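Local coordinates for hypothetical protein, similar to alpha-acetolactate decarboxylase (Staphylococcus aureus subsp. aureus, PDB 1XV2), which probably catalyses the decarboxylation of alpha-acetolactate to acetoin, as a zinc-binding member of the acetolactate decarboxylase family, at residues G12-G15 with T16-G20; A40-T43 with G44-E48; R138-D141 with S142-Q146. All blocks are in the same frame, centred on the assembly; numbering follows the deposited sequence.

Interaction 1: G12-G15 with T16-G20; sequences GTLG and TLMAG
Met18 N gives a nearly straight bond to Leu14 O, 2.9 Å with an N-H...O angle of 168°. One residue back, Leu17 N binds Thr13 O at 3.2 Å with the donor tilted 30° from the carbonyl plane, and Ala19 N makes only a weak bond to Gly15 O. Thr13 is the N-cap: chi1 of 62° sets OG1 between its own N and carbonyl carbon, where it takes a weak bond from Thr16 N at 3.4 Å. A water joins the two hydroxyls, 2.9 Å from Thr13 OG1 and 2.6 Å from Thr16 OG1, while Tyr226 OH is a further hydrogen-bond partner of Thr16 OG1. Helix 14-18 begins shortly past strand 7-11, with only Gly12 and the capping Thr13 between them. At its other end Gly20, at positive phi with two bonds back into the last turn, makes a Schellman motif and turns the chain out of the helix. Apolar contact follows the i to i+4 spacing: Leu14 and Met18 run alongside each other in the same direction, with Leu14 CD1 4.1 Å from CG of the selenomethionine at Met18. Both side chains pack on Ile233 of helix 229-236. Leu17 CB rests against Thr13 O at 3.5 Å. The threonines Thr13 and Thr16 meet Leu166 of the second subunit.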
# COMPACT_ATOMS: atom_id res chain seq x y z
N GLY A 12 1.46 2.72 -9.80
CA GLY A 12 1.84 4.03 -9.33
C GLY A 12 0.92 4.39 -8.18
O GLY A 12 0.07 3.58 -7.79
N THR A 13 1.06 5.59 -7.64
CA THR A 13 0.23 6.02 -6.52
C THR A 13 -0.28 7.45 -6.70
O THR A 13 0.25 8.21 -7.50
CB THR A 13 1.00 5.94 -5.19
OG1 THR A 13 2.13 6.83 -5.24
CG2 THR A 13 1.51 4.53 -4.95
N LEU A 14 -1.31 7.81 -5.94
CA LEU A 14 -1.87 9.15 -6.03
C LEU A 14 -0.92 10.20 -5.45
O LEU A 14 -0.76 11.28 -6.01
CB LEU A 14 -3.21 9.21 -5.29
CG LEU A 14 -3.90 10.58 -5.28
CD1 LEU A 14 -4.13 11.05 -6.70
CD2 LEU A 14 -5.21 10.47 -4.52
N GLY A 15 -0.28 9.86 -4.34
CA GLY A 15 0.65 10.79 -3.71
C GLY A 15 1.84 11.16 -4.57
O GLY A 15 2.27 12.31 -4.58
N THR A 16 2.39 10.18 -5.29
CA THR A 16 3.54 10.42 -6.16
C THR A 16 3.11 11.18 -7.41
O THR A 16 3.87 11.97 -7.96
CB THR A 16 4.22 9.09 -6.57
OG1 THR A 16 4.79 8.47 -5.40
CG2 THR A 16 5.32 9.34 -7.59
N LEU A 17 1.88 10.94 -7.86
CA LEU A 17 1.37 11.65 -9.03
C LEU A 17 1.25 13.12 -8.61
O LEU A 17 1.73 14.01 -9.30
CB LEU A 17 -0.01 11.12 -9.44
CG LEU A 17 -0.56 11.63 -10.78
CD1 LEU A 17 0.16 10.91 -11.92
CD2 LEU A 17 -2.07 11.37 -10.87
N MSE A 18 0.62 13.35 -7.45
CA MSE A 18 0.43 14.69 -6.92
C MSE A 18 1.76 15.42 -6.76
O MSE A 18 1.83 16.64 -6.88
CB MSE A 18 -0.26 14.64 -5.54
CG MSE A 18 -1.69 14.14 -5.55
SE MSE A 18 -2.93 15.33 -6.44
CE MSE A 18 -3.01 16.73 -5.13
N ALA A 19 2.81 14.65 -6.50
CA ALA A 19 4.15 15.20 -6.32
C ALA A 19 4.76 15.76 -7.61
O ALA A 19 5.77 16.46 -7.56
CB ALA A 19 5.07 14.14 -5.73
N GLY A 20 4.16 15.43 -8.75
CA GLY A 20 4.69 15.95 -10.00
C GLY A 20 5.28 14.94 -10.97
O GLY A 20 5.78 15.33 -12.03
O HOH W 1 4.84 5.86 -5.19

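Interaction 2: A40-T43 with G44-E48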
# COMPACT_ATOMS: atom_id res chain seq x y z
N ALA A 40 -8.05 6.12 -14.32
CA ALA A 40 -6.66 6.50 -14.53
C ALA A 40 -6.58 7.83 -15.26
O ALA A 40 -7.55 8.58 -15.33
CB ALA A 40 -5.94 5.41 -15.35
N THR A 41 -5.40 8.12 -15.80
CA THR A 41 -5.17 9.32 -16.56
C THR A 41 -3.99 9.01 -17.48
O THR A 41 -3.37 7.95 -17.36
CB THR A 41 -4.85 10.53 -15.66
OG1 THR A 41 -4.58 11.67 -16.48
CG2 THR A 41 -3.65 10.23 -14.76
N LEU A 42 -3.70 9.91 -18.42
CA LEU A 42 -2.60 9.67 -19.35
C LEU A 42 -1.34 10.44 -18.99
O LEU A 42 -1.32 11.20 -18.02
CB LEU A 42 -3.04 10.04 -20.77
CG LEU A 42 -4.27 9.30 -21.30
CD1 LEU A 42 -4.54 9.74 -22.73
CD2 LEU A 42 -4.06 7.80 -21.24
N THR A 43 -0.29 10.25 -19.78
CA THR A 43 0.97 10.94 -19.54
C THR A 43 0.70 12.42 -19.34
O THR A 43 -0.13 13.01 -20.04
CB THR A 43 1.94 10.73 -20.74
OG1 THR A 43 2.17 9.32 -20.91
CG2 THR A 43 3.26 11.43 -20.49
N GLY A 44 1.40 13.03 -18.38
CA GLY A 44 1.21 14.44 -18.09
C GLY A 44 -0.10 14.67 -17.36
O GLY A 44 -0.53 15.81 -17.18
N SER A 45 -0.70 13.57 -16.92
CA SER A 45 -1.99 13.58 -16.22
C SER A 45 -3.01 14.16 -17.18
O SER A 45 -3.87 14.96 -16.79
CB SER A 45 -1.93 14.42 -14.94
OG SER A 45 -3.12 14.24 -14.18
N ASP A 46 -2.91 13.75 -18.44
CA ASP A 46 -3.81 14.23 -19.46
C ASP A 46 -5.19 13.59 -19.42
O ASP A 46 -5.34 12.40 -19.70
CB ASP A 46 -3.19 14.02 -20.85
CG ASP A 46 -4.17 14.33 -21.98
OD1 ASP A 46 -4.87 15.36 -21.90
OD2 ASP A 46 -4.23 13.53 -22.94
N GLY A 47 -6.18 14.38 -19.04
CA GLY A 47 -7.54 13.90 -19.01
C GLY A 47 -7.94 12.88 -17.97
O GLY A 47 -7.29 12.72 -16.93
N GLU A 48 -9.02 12.18 -18.28
CA GLU A 48 -9.59 11.19 -17.39
C GLU A 48 -9.80 9.86 -18.09
O GLU A 48 -10.49 9.79 -19.10
CB GLU A 48 -10.95 11.69 -16.89
CG GLU A 48 -10.93 13.12 -16.37
CD GLU A 48 -10.09 13.27 -15.12
OE1 GLU A 48 -9.76 12.23 -14.51
OE2 GLU A 48 -9.76 14.42 -14.75
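Thr41 carries OG1 anti to its backbone N (chi1 178°), and this turns the hydroxyl across the hairpin onto Gly47 O, a 2.9 Å hydrogen bond that reaches the carbonyl from above its plane, 44° out. The same rotation leaves CG2 to lie against Ser45, 4.0 Å from Ser45 CA. In Asp46, CG is likewise anti to N (chi1 172°), which lays the carboxylate alongside Leu42, with OD2 3.8 Å from Leu42 CD1. The two side chains run together on the same face, and Leu42 CB touches Asp46 O at 3.5 Å. Between them the backbone closes a tight connection from strand 37-42 to strand 48-52, neighbours in the mixed sheet. Leu42 O receives Asp46 N at 3.0 Å and, weakly, Ser45 N; Leu42 N returns a bond to Asp46 O at 3.2 Å. With Ser45 and Asp46 both opposite Leu42, this is a G1 beta bulge, and Gly44, Ser45 and Gly47 all take positive phi on the way round. Asp46 N also reaches Thr43 O, so a single N-H is divided between two carbonyls, both met well above their planes. After the corner at Gly47, the side chain of Glu48 comes about 4 Å from the zinc ion held by His176, His178 and His189. Its OE2 forms a salt bridge with Arg127 NE and accepts a hydrogen bond from Met129 N. Asp46 O additionally accepts from His58 NE2.

Interaction 3: R138-D141 with S142-Q146; sequences RLID and SARRQ
Ile140 lies under the guanidinium of Arg144: CG1 sits 3.4 Å from its plane, over its centre, and the two side chains cross at a slant. Ile140 CG1 is anti to the backbone N (chi1 -175°), while the Arg144 chain runs extended from CG to NE, bringing NE within 3.5 Å of Ile140 CG1. The arginine's aliphatic part also follows the backbone, with Arg144 CG 3.3 Å from Ile140 O. Its charge is met by a salt bridge from NE to Glu235 of helix 229-236, and Ile140 packs on that same helix. The backbone beneath forms the short helix around 140-143. Leu139 O is gripped twice, by Ala143 N at 3.2 Å, nearly straight and in the carbonyl plane, and by Ser142 N at 3.0 Å from well above that plane. Arg144 N continues the pattern to Ile140 O at 3.1 Å, and a type I turn from Ala143 to Gln146 then leads the chain toward strand 148-151. On the inward side, Leu139 CD1 comes 3.9 Å from Ser142 OG, a hydroxyl bonded to Gln132 NE2. Asp141, whose OD2 binds Thr137 OG1, has OD1 at 4.5 Å from Arg144 NH1, beyond a salt bridge, though the opposite charges may still attract weakly. The extended Arg145 chain passes Asp141 O, with its NH2 held by Ala131 O.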
# COMPACT_ATOMS: atom_id res chain seq x y z
N ARG A 138 3.72 20.14 -9.59
CA ARG A 138 2.80 19.42 -8.72
C ARG A 138 1.42 19.44 -9.38
O ARG A 138 0.97 20.46 -9.89
CB ARG A 138 2.75 20.07 -7.34
CG ARG A 138 4.12 20.11 -6.65
CD ARG A 138 4.01 20.61 -5.22
NE ARG A 138 3.30 19.65 -4.37
CZ ARG A 138 3.80 18.49 -3.98
NH1 ARG A 138 5.02 18.12 -4.35
NH2 ARG A 138 3.08 17.68 -3.21
N LEU A 139 0.75 18.29 -9.37
CA LEU A 139 -0.56 18.14 -10.00
C LEU A 139 -1.63 19.11 -9.51
O LEU A 139 -2.63 19.35 -10.20
CB LEU A 139 -1.05 16.70 -9.82
CG LEU A 139 -2.24 16.29 -10.69
CD1 LEU A 139 -1.92 16.58 -12.15
CD2 LEU A 139 -2.54 14.82 -10.49
N ILE A 140 -1.44 19.68 -8.32
CA ILE A 140 -2.41 20.62 -7.77
C ILE A 140 -2.57 21.83 -8.69
O ILE A 140 -3.64 22.45 -8.74
CB ILE A 140 -1.97 21.11 -6.37
CG1 ILE A 140 -3.06 22.00 -5.76
CG2 ILE A 140 -0.66 21.87 -6.46
CD1 ILE A 140 -4.39 21.29 -5.57
N ASP A 141 -1.52 22.15 -9.44
CA ASP A 141 -1.55 23.29 -10.35
C ASP A 141 -2.49 23.03 -11.51
O ASP A 141 -3.10 23.96 -12.04
CB ASP A 141 -0.14 23.59 -10.89
CG ASP A 141 0.85 23.92 -9.79
OD1 ASP A 141 0.49 24.69 -8.87
OD2 ASP A 141 2.00 23.42 -9.85
N SER A 142 -2.61 21.77 -11.91
CA SER A 142 -3.50 21.41 -13.00
C SER A 142 -4.94 21.48 -12.52
O SER A 142 -5.81 22.05 -13.19
CB SER A 142 -3.19 20.00 -13.50
OG SER A 142 -1.88 19.94 -14.03
N ALA A 143 -5.19 20.91 -11.35
CA ALA A 143 -6.53 20.90 -10.77
C ALA A 143 -7.10 22.30 -10.57
O ALA A 143 -8.30 22.51 -10.72
CB ALA A 143 -6.50 20.16 -9.43
N ARG A 144 -6.24 23.26 -10.26
CA ARG A 144 -6.68 24.63 -10.03
C ARG A 144 -7.06 25.39 -11.30
O ARG A 144 -7.54 26.53 -11.23
CB ARG A 144 -5.61 25.40 -9.25
CG ARG A 144 -5.54 25.00 -7.79
CD ARG A 144 -4.32 25.57 -7.10
NE ARG A 144 -4.31 25.24 -5.68
CZ ARG A 144 -3.25 25.38 -4.88
NH1 ARG A 144 -2.11 25.84 -5.37
NH2 ARG A 144 -3.34 25.05 -3.60
N ARG A 145 -6.85 24.77 -12.46
CA ARG A 145 -7.20 25.40 -13.73
C ARG A 145 -7.99 24.40 -14.57
O ARG A 145 -8.16 24.58 -15.78
CB ARG A 145 -5.93 25.83 -14.48
CG ARG A 145 -5.03 24.69 -14.94
CD ARG A 145 -3.72 25.23 -15.52
NE ARG A 145 -2.80 24.16 -15.93
CZ ARG A 145 -2.87 23.51 -17.08
NH1 ARG A 145 -3.82 23.80 -17.97
NH2 ARG A 145 -2.00 22.55 -17.35
N GLN A 146 -8.48 23.36 -13.92
CA GLN A 146 -9.25 22.31 -14.58
C GLN A 146 -10.60 22.77 -15.08
O GLN A 146 -11.26 23.61 -14.46
CB GLN A 146 -9.49 21.14 -13.63
CG GLN A 146 -10.36 21.52 -12.43
CD GLN A 146 -10.53 20.38 -11.44
OE1 GLN A 146 -9.64 19.56 -11.26
NE2 GLN A 146 -11.69 20.34 -10.79

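In the fold
Interactions 1 and 2 are buried, interaction 3 only partly so, with Arg144 and Arg145 exposed. Leu139 joins all three: its N probably bonds to Met18 O, its CD2 packs on Leu17 CD2 at 3.5 Å, and its CD1 lies against Ser45 OG. Interactions 1 and 2 approach without touching. Interactions 1 and 3 are short helices sharing helix 229-236 as a neighbour, one packing on it through leucine and selenomethionine, the other through isoleucine and the outside salt bridges of Arg138 to Glu232 and Arg144 to Glu235. Interaction 2, a hairpin end in the mixed sheet, relies on backbone and hydroxyl bonds and brings Glu48 nearest the zinc ion; interaction 1 alone meets the second subunit.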